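Trehalose-6-phosphate phosphatase (Neosartorya fumigata, PDB 5DXL) belongs to the trehalose-phosphatase family of the HAD clan, whose members join a Rossmann-like alpha/beta core domain to a smaller cap. Local coordinates at residues A[23-26]-A[30-33]; A[48-53]-A[268-273]; A[52-55]-A[59-62]; A[240-243]-A[249-252]; A[254-257]-A[261-264]. All blocks are in the same frame, centred on the assembly; numbering follows the deposited sequence.

Contact 1. Residues A[23-26]-A[30-33]; sequences FMFD and TLTP
Buried van der Waals packing between F25 of the central strand 21-25, with D26 next to it, and T30 and L31 in the loop that follows folds this loop back on its own strand. No hydrogen bond passes between the two segments; the meeting is one of carbon against carbon and of carbon against a carbonyl. The D26 O atom lies against T30, 3.3 Å from its CB and 3.5 Å from its CG2, with L31 CG on it as well at 3.7 Å. L31 also sends CD1 to F25, where it meets CB at 3.9 Å and comes obliquely to the ring, the two side chains crossing at about a right angle. Behind this pair stand I64, L51, V262 and I263, so helices 45-56 and 259-270 both reach the apolar side.

The polar side is built differently. D26 CB lies 3.4 Å from T30 OG1. With CG trans to the backbone N (chi1 -165°), the D26 carboxylate is carried toward K190, whose NZ forms a salt bridge with OD1. OD2 faces the acids D217, D218 and D221, and T30 OG1 makes a weak hydrogen bond to D217. Those acids, in the loop after strand 211-216, lie beside the contact as in other HAD proteins; D26 and T30 themselves are the first and last residues of a DxDGT signature, the first motif of the HAD active site.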
loop_
_atom_site.group_PDB
_atom_site.type_symbol
_atom_site.label_atom_id
_atom_site.label_comp_id
_atom_site.label_asym_id
_atom_site.label_seq_id
_atom_site.Cartn_x
_atom_site.Cartn_y
_atom_site.Cartn_z
ATOM N N PHE A 23 -7.906 -7.536 -6.394
ATOM C CA PHE A 23 -6.561 -7.897 -5.924
ATOM C C PHE A 23 -5.784 -6.645 -5.553
ATOM O O PHE A 23 -5.748 -5.686 -6.327
ATOM C CB PHE A 23 -5.792 -8.658 -7.010
ATOM C CG PHE A 23 -6.367 -10.009 -7.341
ATOM C CD1 PHE A 23 -5.874 -11.149 -6.737
ATOM C CD2 PHE A 23 -7.382 -10.138 -8.283
ATOM C CE1 PHE A 23 -6.394 -12.399 -7.048
ATOM C CE2 PHE A 23 -7.910 -11.386 -8.590
ATOM C CZ PHE A 23 -7.410 -12.514 -7.989
HETATM N N MSE A 24 -5.182 -6.623 -4.368
HETATM C CA MSE A 24 -4.329 -5.511 -3.981
HETATM C C MSE A 24 -3.004 -6.079 -3.480
HETATM O O MSE A 24 -2.970 -6.770 -2.458
HETATM C CB MSE A 24 -5.026 -4.647 -2.915
HETATM C CG MSE A 24 -6.325 -4.032 -3.434
HETATM SE SE MSE A 24 -7.324 -2.929 -2.142
HETATM C CE MSE A 24 -7.806 -4.284 -0.851
ATOM N N PHE A 25 -1.931 -5.795 -4.213
ATOM C CA PHE A 25 -0.604 -6.329 -3.903
ATOM C C PHE A 25 0.402 -5.237 -3.607
ATOM O O PHE A 25 0.562 -4.332 -4.422
ATOM C CB PHE A 25 -0.032 -7.110 -5.097
ATOM C CG PHE A 25 -0.925 -8.193 -5.633
ATOM C CD1 PHE A 25 -1.653 -9.019 -4.791
ATOM C CD2 PHE A 25 -1.014 -8.389 -6.989
ATOM C CE1 PHE A 25 -2.459 -10.035 -5.321
ATOM C CE2 PHE A 25 -1.802 -9.409 -7.525
ATOM C CZ PHE A 25 -2.513 -10.231 -6.697
ATOM N N ASP A 26 1.113 -5.337 -2.486
ATOM C CA ASP A 26 2.377 -4.621 -2.371
ATOM C C ASP A 26 3.316 -5.267 -3.394
ATOM O O ASP A 26 3.070 -6.389 -3.842
ATOM C CB ASP A 26 2.918 -4.704 -0.932
ATOM C CG ASP A 26 4.035 -3.698 -0.637
ATOM O OD1 ASP A 26 4.455 -2.939 -1.521
ATOM O OD2 ASP A 26 4.490 -3.669 0.524
ATOM N N THR A 30 6.813 -8.733 -1.538
ATOM C CA THR A 30 5.523 -9.405 -1.645
ATOM C C THR A 30 5.452 -10.181 -2.955
ATOM O O THR A 30 5.299 -11.399 -2.937
ATOM C CB THR A 30 4.363 -8.384 -1.540
ATOM O OG1 THR A 30 4.417 -7.732 -0.270
ATOM C CG2 THR A 30 3.008 -9.094 -1.662
ATOM N N LEU A 31 5.613 -9.495 -4.084
ATOM C CA LEU A 31 5.658 -10.154 -5.385
ATOM C C LEU A 31 7.083 -10.540 -5.765
ATOM O O LEU A 31 7.294 -11.363 -6.654
ATOM C CB LEU A 31 5.059 -9.251 -6.473
ATOM C CG LEU A 31 3.554 -9.012 -6.352
ATOM C CD1 LEU A 31 3.086 -7.859 -7.255
ATOM C CD2 LEU A 31 2.833 -10.311 -6.706
ATOM N N THR A 32 8.052 -9.931 -5.084
ATOM C CA THR A 32 9.464 -10.143 -5.397
ATOM C C THR A 32 10.263 -10.052 -4.102
ATOM O O THR A 32 9.861 -9.373 -3.172
ATOM C CB THR A 32 9.960 -9.116 -6.435
ATOM O OG1 THR A 32 11.179 -9.575 -7.040
ATOM C CG2 THR A 32 10.151 -7.737 -5.811
ATOM N N PRO A 33 11.392 -10.761 -4.022
ATOM C CA PRO A 33 12.135 -10.747 -2.759
ATOM C C PRO A 33 12.701 -9.384 -2.365
ATOM O O PRO A 33 12.974 -8.548 -3.231
ATOM C CB PRO A 33 13.278 -11.743 -3.024
ATOM C CG PRO A 33 12.737 -12.658 -4.064
ATOM C CD PRO A 33 11.888 -11.787 -4.956
#

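Contact 2. Residues A[48-53]-A[268-273]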
loop_
_atom_site.group_PDB
_atom_site.type_symbol
_atom_site.label_atom_id
_atom_site.label_comp_id
_atom_site.label_asym_id
_atom_site.label_seq_id
_atom_site.Cartn_x
_atom_site.Cartn_y
_atom_site.Cartn_z
ATOM N N LEU A 48 6.064 -10.856 -14.188
ATOM C CA LEU A 48 5.320 -10.086 -15.183
ATOM C C LEU A 48 4.283 -10.916 -15.932
ATOM O O LEU A 48 3.161 -10.442 -16.163
ATOM C CB LEU A 48 6.288 -9.443 -16.179
ATOM C CG LEU A 48 7.107 -8.318 -15.566
ATOM C CD1 LEU A 48 8.111 -7.771 -16.579
ATOM C CD2 LEU A 48 6.187 -7.217 -15.060
ATOM N N ARG A 49 4.648 -12.138 -16.327
ATOM C CA ARG A 49 3.699 -13.040 -16.976
ATOM C C ARG A 49 2.508 -13.305 -16.075
ATOM O O ARG A 49 1.369 -13.325 -16.517
ATOM C CB ARG A 49 4.342 -14.390 -17.328
ATOM C CG ARG A 49 5.176 -14.424 -18.590
ATOM C CD ARG A 49 5.421 -15.873 -19.022
ATOM N NE ARG A 49 5.912 -16.720 -17.932
ATOM C CZ ARG A 49 7.194 -16.821 -17.580
ATOM N NH1 ARG A 49 8.119 -16.123 -18.227
ATOM N NH2 ARG A 49 7.551 -17.617 -16.581
ATOM N N THR A 50 2.808 -13.552 -14.807
ATOM C CA THR A 50 1.798 -13.888 -13.816
ATOM C C THR A 50 0.803 -12.743 -13.646
ATOM O O THR A 50 -0.411 -12.960 -13.628
ATOM C CB THR A 50 2.470 -14.222 -12.475
ATOM O OG1 THR A 50 3.399 -15.297 -12.683
ATOM C CG2 THR A 50 1.448 -14.648 -11.434
ATOM N N LEU A 51 1.323 -11.525 -13.549
ATOM C CA LEU A 51 0.470 -10.345 -13.414
ATOM C C LEU A 51 -0.327 -10.069 -14.682
ATOM O O LEU A 51 -1.509 -9.730 -14.612
ATOM C CB LEU A 51 1.301 -9.114 -13.051
ATOM C CG LEU A 51 1.887 -9.103 -11.643
ATOM C CD1 LEU A 51 2.768 -7.869 -11.468
ATOM C CD2 LEU A 51 0.772 -9.106 -10.605
ATOM N N LYS A 52 0.320 -10.208 -15.837
ATOM C CA LYS A 52 -0.359 -9.935 -17.099
ATOM C C LYS A 52 -1.546 -10.879 -17.281
ATOM O O LYS A 52 -2.647 -10.458 -17.665
ATOM C CB LYS A 52 0.617 -10.051 -18.261
ATOM C CG LYS A 52 -0.040 -9.820 -19.602
ATOM C CD LYS A 52 0.976 -9.927 -20.724
ATOM C CE LYS A 52 0.306 -9.699 -22.077
ATOM N NZ LYS A 52 1.301 -9.757 -23.185
ATOM N N THR A 53 -1.329 -12.157 -16.978
ATOM C CA THR A 53 -2.380 -13.154 -17.124
ATOM C C THR A 53 -3.524 -12.896 -16.142
ATOM O O THR A 53 -4.695 -12.982 -16.511
ATOM C CB THR A 53 -1.805 -14.569 -16.944
ATOM O OG1 THR A 53 -0.874 -14.823 -18.010
ATOM C CG2 THR A 53 -2.909 -15.629 -16.958
HETATM N N MSE A 268 -1.801 -20.494 -9.571
HETATM C CA MSE A 268 -2.888 -21.448 -9.359
HETATM C C MSE A 268 -4.211 -20.829 -9.789
HETATM O O MSE A 268 -5.015 -21.479 -10.461
HETATM C CB MSE A 268 -2.970 -21.893 -7.891
HETATM C CG MSE A 268 -4.261 -22.685 -7.552
HETATM SE SE MSE A 268 -4.340 -22.988 -5.631
HETATM C CE MSE A 268 -4.835 -21.143 -5.171
ATOM N N LEU A 269 -4.444 -19.569 -9.415
ATOM C CA LEU A 269 -5.690 -18.916 -9.805
ATOM C C LEU A 269 -5.758 -18.760 -11.325
ATOM O O LEU A 269 -6.804 -19.022 -11.945
ATOM C CB LEU A 269 -5.832 -17.549 -9.125
ATOM C CG LEU A 269 -5.887 -17.578 -7.598
ATOM C CD1 LEU A 269 -6.041 -16.151 -7.089
ATOM C CD2 LEU A 269 -7.033 -18.455 -7.092
ATOM N N ASN A 270 -4.641 -18.364 -11.928
ATOM C CA ASN A 270 -4.567 -18.210 -13.381
ATOM C C ASN A 270 -4.860 -19.511 -14.108
ATOM O O ASN A 270 -5.486 -19.504 -15.169
ATOM C CB ASN A 270 -3.189 -17.711 -13.814
ATOM C CG ASN A 270 -2.958 -16.235 -13.493
ATOM O OD1 ASN A 270 -3.896 -15.473 -13.296
ATOM N ND2 ASN A 270 -1.692 -15.832 -13.469
ATOM N N ASN A 271 -4.401 -20.622 -13.546
ATOM C CA ASN A 271 -4.559 -21.921 -14.201
ATOM C C ASN A 271 -5.977 -22.461 -14.140
ATOM O O ASN A 271 -6.258 -23.528 -14.700
ATOM C CB ASN A 271 -3.592 -22.932 -13.592
ATOM C CG ASN A 271 -2.154 -22.646 -13.965
ATOM O OD1 ASN A 271 -1.885 -21.960 -14.951
ATOM N ND2 ASN A 271 -1.217 -23.173 -13.178
ATOM N N SER A 272 -6.868 -21.735 -13.469
ATOM C CA SER A 272 -8.276 -22.111 -13.446
ATOM C C SER A 272 -9.031 -21.450 -14.599
ATOM O O SER A 272 -10.254 -21.579 -14.699
ATOM C CB SER A 272 -8.927 -21.739 -12.109
ATOM O OG SER A 272 -9.106 -20.339 -11.995
ATOM N N SER A 273 -8.302 -20.750 -15.467
ATOM C CA SER A 273 -8.904 -20.164 -16.661
ATOM C C SER A 273 -9.451 -21.267 -17.548
ATOM O O SER A 273 -8.971 -22.400 -17.507
ATOM C CB SER A 273 -7.891 -19.327 -17.447
ATOM O OG SER A 273 -6.998 -20.169 -18.168
#
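Two helices of the Rossmann-like core domain, 45-56 and 259-270, are joined here where N270, in the last turn of the second, reaches T50 and T53 of the first. N270 ND2 donates to T50 O at 3.1 Å. The N-H points fairly straight (154°), the acceptor lies close to the plane of the amide, and the donor arrives in the carbonyl plane on a lone pair. T53 covers the same amide from above: its CG2 stands over the flat face, 3.5 Å from N270 CG. That methyl is placed by a chi1 of -64°, which sets CG2 trans to the backbone N. T50 contributes CG2, 3.9 Å from N270 ND2; its hydroxyl bonds to R46 O within its own helix. The bond and the methyl on its face together limit the amide's rotation.

After N270 the chain leaves the helix in a type I turn that ends at S273, the N-cap of helix 274-280; S273 OG bonds to Q276 N. The exit is tied from within: L269 O accepts two donors of one residue, S272 N at 3.1 Å and S272 OG at 2.7 Å.

Contact 3. Residues A[52-55]-A[59-62]; sequences KTLA and RNAV
The last turns of helix 45-56 pass close to the start of strand 60-65, the backbones being nearest at A55 and V62, whose CA atoms are 5.8 Å apart. This is the tight return of a beta-alpha-beta unit whose first strand is 21-25. N60 spans the gap with its side chain: ND2 donates to L54 O at 2.9 Å along an almost straight N-H (176°). The acceptor lies nearly in the plane of the amide, while the donor is tilted 20° from the plane of the carbonyl. Both ends of the amide have further partners, R21 at OD1 and Y15 OH at ND2, so its rotation is well defined.

Deeper in, V62 CG2 fits against the helix, 3.7 Å from L54 CD2 and 3.8 Å from A55 CA. L54 turns its branch this way with CG trans to the backbone N (chi1 -174°), and CD1 of the same fork touches N60 ND2. A water is hydrogen-bonded to A55 O at 2.7 Å and to N60 O at 2.6 Å, a second, water-mediated link between helix and strand. The chemistry is therefore layered: apolar branches fill the side toward the sheet, while near the helix's C-terminal end an amide bonds L54 O and a water bridges A55 O and N60 O.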
loop_
_atom_site.group_PDB
_atom_site.type_symbol
_atom_site.label_atom_id
_atom_site.label_comp_id
_atom_site.label_asym_id
_atom_site.label_seq_id
_atom_site.Cartn_x
_atom_site.Cartn_y
_atom_site.Cartn_z
ATOM N N LYS A 52 0.320 -10.208 -15.837
ATOM C CA LYS A 52 -0.359 -9.935 -17.099
ATOM C C LYS A 52 -1.546 -10.879 -17.281
ATOM O O LYS A 52 -2.647 -10.458 -17.665
ATOM C CB LYS A 52 0.617 -10.051 -18.261
ATOM C CG LYS A 52 -0.040 -9.820 -19.602
ATOM C CD LYS A 52 0.976 -9.927 -20.724
ATOM C CE LYS A 52 0.306 -9.699 -22.077
ATOM N NZ LYS A 52 1.301 -9.757 -23.185
ATOM N N THR A 53 -1.329 -12.157 -16.978
ATOM C CA THR A 53 -2.380 -13.154 -17.124
ATOM C C THR A 53 -3.524 -12.896 -16.142
ATOM O O THR A 53 -4.695 -12.982 -16.511
ATOM C CB THR A 53 -1.805 -14.569 -16.944
ATOM O OG1 THR A 53 -0.874 -14.823 -18.010
ATOM C CG2 THR A 53 -2.909 -15.629 -16.958
ATOM N N LEU A 54 -3.194 -12.543 -14.903
ATOM C CA LEU A 54 -4.238 -12.260 -13.921
ATOM C C LEU A 54 -5.090 -11.059 -14.351
ATOM O O LEU A 54 -6.320 -11.094 -14.259
ATOM C CB LEU A 54 -3.609 -12.012 -12.536
ATOM C CG LEU A 54 -4.625 -11.843 -11.401
ATOM C CD1 LEU A 54 -5.242 -13.194 -11.054
ATOM C CD2 LEU A 54 -3.970 -11.230 -10.155
ATOM N N ALA A 55 -4.431 -10.016 -14.839
ATOM C CA ALA A 55 -5.113 -8.768 -15.166
ATOM C C ALA A 55 -5.869 -8.853 -16.489
ATOM O O ALA A 55 -6.728 -8.029 -16.759
ATOM C CB ALA A 55 -4.113 -7.613 -15.210
ATOM N N ARG A 59 -12.895 -9.895 -15.135
ATOM C CA ARG A 59 -13.569 -10.099 -13.861
ATOM C C ARG A 59 -12.661 -9.640 -12.723
ATOM O O ARG A 59 -13.125 -9.437 -11.609
ATOM C CB ARG A 59 -13.945 -11.564 -13.665
ATOM C CG ARG A 59 -14.925 -12.108 -14.724
ATOM C CD ARG A 59 -15.132 -13.607 -14.546
ATOM N NE ARG A 59 -13.914 -14.368 -14.818
ATOM C CZ ARG A 59 -13.786 -15.687 -14.681
ATOM N NH1 ARG A 59 -14.818 -16.424 -14.271
ATOM N NH2 ARG A 59 -12.629 -16.269 -14.971
ATOM N N ASN A 60 -11.372 -9.493 -13.024
ATOM C CA ASN A 60 -10.391 -9.111 -12.001
ATOM C C ASN A 60 -10.046 -7.632 -12.070
ATOM O O ASN A 60 -9.857 -7.073 -13.146
ATOM C CB ASN A 60 -9.096 -9.925 -12.148
ATOM C CG ASN A 60 -9.322 -11.424 -11.995
ATOM O OD1 ASN A 60 -10.262 -11.855 -11.333
ATOM N ND2 ASN A 60 -8.447 -12.218 -12.590
ATOM N N ALA A 61 -9.956 -6.995 -10.909
ATOM C CA ALA A 61 -9.370 -5.668 -10.818
ATOM C C ALA A 61 -8.068 -5.853 -10.053
ATOM O O ALA A 61 -8.089 -6.244 -8.883
ATOM C CB ALA A 61 -10.304 -4.683 -10.095
ATOM N N VAL A 62 -6.947 -5.600 -10.716
ATOM C CA VAL A 62 -5.646 -5.928 -10.142
ATOM C C VAL A 62 -4.858 -4.656 -9.870
ATOM O O VAL A 62 -4.576 -3.879 -10.791
ATOM C CB VAL A 62 -4.837 -6.861 -11.082
ATOM C CG1 VAL A 62 -3.510 -7.238 -10.445
ATOM C CG2 VAL A 62 -5.643 -8.125 -11.409
HETATM O O HOH W 1 -8.484 -6.629 -15.339
#

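Contact 4. Residues A[240-243]-A[249-252]; sequences SVTV and QTEA
An ST turn in the loop after strand 238-243 brings T250 and A252 up against T242 and S240 of that strand. T250 OG1 accepts from A252 N at 3.0 Å, with an N-H...O angle of 163°; this closes the turn, and the A252 methyl faces the strand. A252 CB settles over the peptide backbone there, 3.3 Å from S240 O and 3.4 Å from T242 N. F225 of helix 222-229 also touches A252.

The two threonines approach tip to tip. T242 CB is 3.6 Å from T250 OG1, and the methyls meet CG2 to CG2 at 3.9 Å. Both residues carry OG1 trans to the backbone N (chi1 -168° in T242, -179° in T250), which leaves each CG2 in the crowded position between N and carbonyl carbon. In the Rossmann-like core, strand 238-243 is the last but one of the sheet, and the loop described here connects it to the edge strand 254-256 without a helix; the two strands run parallel, and T242 pairs through its backbone with W254 and L256.

The hydroxyls do not bond to each other across the contact. T242 OG1 is hydrogen-bonded to K248 NZ. E222 holds the turn from outside with both carboxylate oxygens, OE2 at T250 OG1 and OE1 at E251 N.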
loop_
_atom_site.group_PDB
_atom_site.type_symbol
_atom_site.label_atom_id
_atom_site.label_comp_id
_atom_site.label_asym_id
_atom_site.label_seq_id
_atom_site.Cartn_x
_atom_site.Cartn_y
_atom_site.Cartn_z
ATOM N N SER A 240 -7.109 -11.451 3.524
ATOM C CA SER A 240 -5.985 -10.595 3.890
ATOM C C SER A 240 -4.831 -11.497 4.289
ATOM O O SER A 240 -4.946 -12.303 5.220
ATOM C CB SER A 240 -6.343 -9.647 5.034
ATOM O OG SER A 240 -7.257 -8.641 4.604
ATOM N N VAL A 241 -3.727 -11.368 3.563
ATOM C CA VAL A 241 -2.629 -12.314 3.676
ATOM C C VAL A 241 -1.312 -11.583 3.840
ATOM O O VAL A 241 -0.917 -10.818 2.968
ATOM C CB VAL A 241 -2.538 -13.214 2.424
ATOM C CG1 VAL A 241 -1.504 -14.322 2.630
ATOM C CG2 VAL A 241 -3.894 -13.810 2.051
ATOM N N THR A 242 -0.629 -11.806 4.957
ATOM C CA THR A 242 0.708 -11.244 5.122
ATOM C C THR A 242 1.751 -12.194 4.553
ATOM O O THR A 242 1.536 -13.404 4.488
ATOM C CB THR A 242 1.037 -10.944 6.605
ATOM O OG1 THR A 242 2.230 -10.154 6.673
ATOM C CG2 THR A 242 1.228 -12.241 7.424
ATOM N N VAL A 243 2.865 -11.637 4.103
ATOM C CA VAL A 243 3.988 -12.446 3.672
ATOM C C VAL A 243 4.958 -12.503 4.853
ATOM O O VAL A 243 5.478 -11.471 5.297
ATOM C CB VAL A 243 4.639 -11.872 2.412
ATOM C CG1 VAL A 243 5.857 -12.693 2.007
ATOM C CG2 VAL A 243 3.617 -11.864 1.285
ATOM N N GLN A 249 2.900 -11.818 14.145
ATOM C CA GLN A 249 1.703 -11.145 14.604
ATOM C C GLN A 249 1.266 -10.163 13.520
ATOM O O GLN A 249 2.077 -9.379 13.024
ATOM C CB GLN A 249 1.982 -10.433 15.926
ATOM C CG GLN A 249 0.765 -9.871 16.608
ATOM C CD GLN A 249 1.091 -9.396 18.015
ATOM O OE1 GLN A 249 1.699 -10.126 18.801
ATOM N NE2 GLN A 249 0.707 -8.164 18.331
ATOM N N THR A 250 -0.004 -10.230 13.147
ATOM C CA THR A 250 -0.484 -9.488 11.984
ATOM C C THR A 250 -1.990 -9.237 12.061
ATOM O O THR A 250 -2.727 -9.971 12.727
ATOM C CB THR A 250 -0.148 -10.257 10.683
ATOM O OG1 THR A 250 -0.599 -9.520 9.535
ATOM C CG2 THR A 250 -0.812 -11.625 10.683
ATOM N N GLU A 251 -2.433 -8.193 11.368
ATOM C CA GLU A 251 -3.856 -7.944 11.163
ATOM C C GLU A 251 -4.457 -8.848 10.077
ATOM O O GLU A 251 -5.673 -8.959 9.959
ATOM C CB GLU A 251 -4.091 -6.479 10.784
ATOM C CG GLU A 251 -3.702 -5.468 11.852
ATOM C CD GLU A 251 -4.756 -5.323 12.936
ATOM O OE1 GLU A 251 -5.928 -5.678 12.691
ATOM O OE2 GLU A 251 -4.410 -4.846 14.035
ATOM N N ALA A 252 -3.598 -9.482 9.284
ATOM C CA ALA A 252 -4.040 -10.443 8.279
ATOM C C ALA A 252 -4.624 -11.683 8.947
ATOM O O ALA A 252 -4.410 -11.905 10.140
ATOM C CB ALA A 252 -2.873 -10.843 7.369
#

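Contact 5. Residues A[254-257]-A[261-264]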
loop_
_atom_site.group_PDB
_atom_site.type_symbol
_atom_site.label_atom_id
_atom_site.label_comp_id
_atom_site.label_asym_id
_atom_site.label_seq_id
_atom_site.Cartn_x
_atom_site.Cartn_y
_atom_site.Cartn_z
ATOM N N TRP A 254 -4.229 -14.736 7.274
ATOM C CA TRP A 254 -3.466 -15.808 6.656
ATOM C C TRP A 254 -2.048 -15.343 6.405
ATOM O O TRP A 254 -1.790 -14.145 6.429
ATOM C CB TRP A 254 -4.056 -16.211 5.302
ATOM C CG TRP A 254 -5.530 -16.460 5.252
ATOM C CD1 TRP A 254 -6.506 -15.567 4.914
ATOM C CD2 TRP A 254 -6.189 -17.706 5.492
ATOM N NE1 TRP A 254 -7.741 -16.182 4.936
ATOM C CE2 TRP A 254 -7.571 -17.492 5.301
ATOM C CE3 TRP A 254 -5.745 -18.979 5.872
ATOM C CZ2 TRP A 254 -8.510 -18.506 5.465
ATOM C CZ3 TRP A 254 -6.677 -19.984 6.025
ATOM C CH2 TRP A 254 -8.043 -19.742 5.828
ATOM N N HIS A 255 -1.141 -16.274 6.116
ATOM C CA HIS A 255 0.174 -15.884 5.622
ATOM C C HIS A 255 0.580 -16.741 4.431
ATOM O O HIS A 255 0.039 -17.833 4.226
ATOM C CB HIS A 255 1.248 -15.992 6.722
ATOM C CG HIS A 255 1.584 -17.405 7.076
ATOM N ND1 HIS A 255 0.861 -18.135 7.997
ATOM C CD2 HIS A 255 2.534 -18.238 6.589
ATOM C CE1 HIS A 255 1.362 -19.358 8.068
ATOM N NE2 HIS A 255 2.374 -19.447 7.224
ATOM N N LEU A 256 1.515 -16.225 3.641
ATOM C CA LEU A 256 2.312 -17.017 2.701
ATOM C C LEU A 256 3.772 -16.757 3.071
ATOM O O LEU A 256 4.124 -15.635 3.437
ATOM C CB LEU A 256 2.025 -16.625 1.248
ATOM C CG LEU A 256 0.661 -17.049 0.705
ATOM C CD1 LEU A 256 0.386 -16.408 -0.663
ATOM C CD2 LEU A 256 0.589 -18.567 0.601
ATOM N N LEU A 257 4.627 -17.772 3.010
ATOM C CA LEU A 257 5.958 -17.610 3.591
ATOM C C LEU A 257 6.865 -16.673 2.796
ATOM O O LEU A 257 7.620 -15.884 3.385
ATOM C CB LEU A 257 6.635 -18.980 3.749
ATOM C CG LEU A 257 6.034 -19.895 4.807
ATOM C CD1 LEU A 257 6.728 -21.242 4.745
ATOM C CD2 LEU A 257 6.145 -19.297 6.213
ATOM N N ASP A 261 5.870 -18.136 -2.984
ATOM C CA ASP A 261 4.564 -18.703 -2.659
ATOM C C ASP A 261 3.436 -17.800 -3.152
ATOM O O ASP A 261 2.379 -18.279 -3.554
ATOM C CB ASP A 261 4.452 -18.944 -1.151
ATOM C CG ASP A 261 5.541 -19.860 -0.642
ATOM O OD1 ASP A 261 5.718 -20.950 -1.230
ATOM O OD2 ASP A 261 6.244 -19.469 0.303
ATOM N N VAL A 262 3.656 -16.492 -3.110
ATOM C CA VAL A 262 2.672 -15.554 -3.640
ATOM C C VAL A 262 2.489 -15.798 -5.136
ATOM O O VAL A 262 1.363 -15.937 -5.636
ATOM C CB VAL A 262 3.099 -14.098 -3.386
ATOM C CG1 VAL A 262 2.108 -13.122 -4.044
ATOM C CG2 VAL A 262 3.205 -13.838 -1.886
ATOM N N ILE A 263 3.605 -15.864 -5.856
ATOM C CA ILE A 263 3.536 -16.070 -7.296
ATOM C C ILE A 263 2.907 -17.425 -7.603
ATOM O O ILE A 263 2.071 -17.528 -8.502
ATOM C CB ILE A 263 4.917 -15.952 -7.946
ATOM C CG1 ILE A 263 5.483 -14.546 -7.706
ATOM C CG2 ILE A 263 4.843 -16.254 -9.445
ATOM C CD1 ILE A 263 4.592 -13.416 -8.231
ATOM N N GLY A 264 3.269 -18.450 -6.832
ATOM C CA GLY A 264 2.666 -19.764 -7.011
ATOM C C GLY A 264 1.161 -19.756 -6.811
ATOM O O GLY A 264 0.418 -20.412 -7.551
#
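D261 OD2 makes a weak hydrogen bond to E258 N and packs against L257 CB at 3.5 Å, in the turn that leads from L257 into helix 259-270. The helix begins right after E258, so this is a carboxylate of the first turn reaching back to a backbone N at the start of the helix, resembling one half of a capping box, though the bond is weak. D261 achieves this with CG beside its own backbone N (chi1 -58°). In the Rossmann-like core, the turn connects the edge strand 254-256 to a helix that covers one face of the sheet.

Beneath the polar turn the contact is apolar. L256 points at the helix, its CB 4.1 Å from D261 CB, and reaches along the backbone with CD1, which lies 4.0 Å from D261 O. L256 and V262 share L215 of the sheet as a neighbour, while V262 also touches V243, so the first turn of the helix is seated across several strands. D261 O is itself hydrogen-bonded to T265 OG1, one turn further on. The tightest approach of L256 to V262 is made on the helix backbone, where CD1 comes 3.8 Å from CA, and L256 CD1 lies 4.0 Å from V262 CG2.

Overall arrangement
Contacts 1, 3 and 4 are buried, whereas contacts 2 and 5 are only partly so and include exposed residues. Contacts 2 and 3 share K52 and T53 and lean on helix 45-56; contacts 2 and 5 both use helix 259-270. Contact 1 touches all the others, its phenylalanines meeting L51, L54 and L269 and its loop meeting V243, V262 and I263. Contacts 4 and 5 are joined by the backbone bonds of the neighbouring strands 238-243 and 254-256. Asparagine amides bonded to helix carbonyls carry contacts 2 and 3, while contacts 1, 4 and 5 have no hydrogen bond between their segments and rely on packing, with polar ends turned to outside partners.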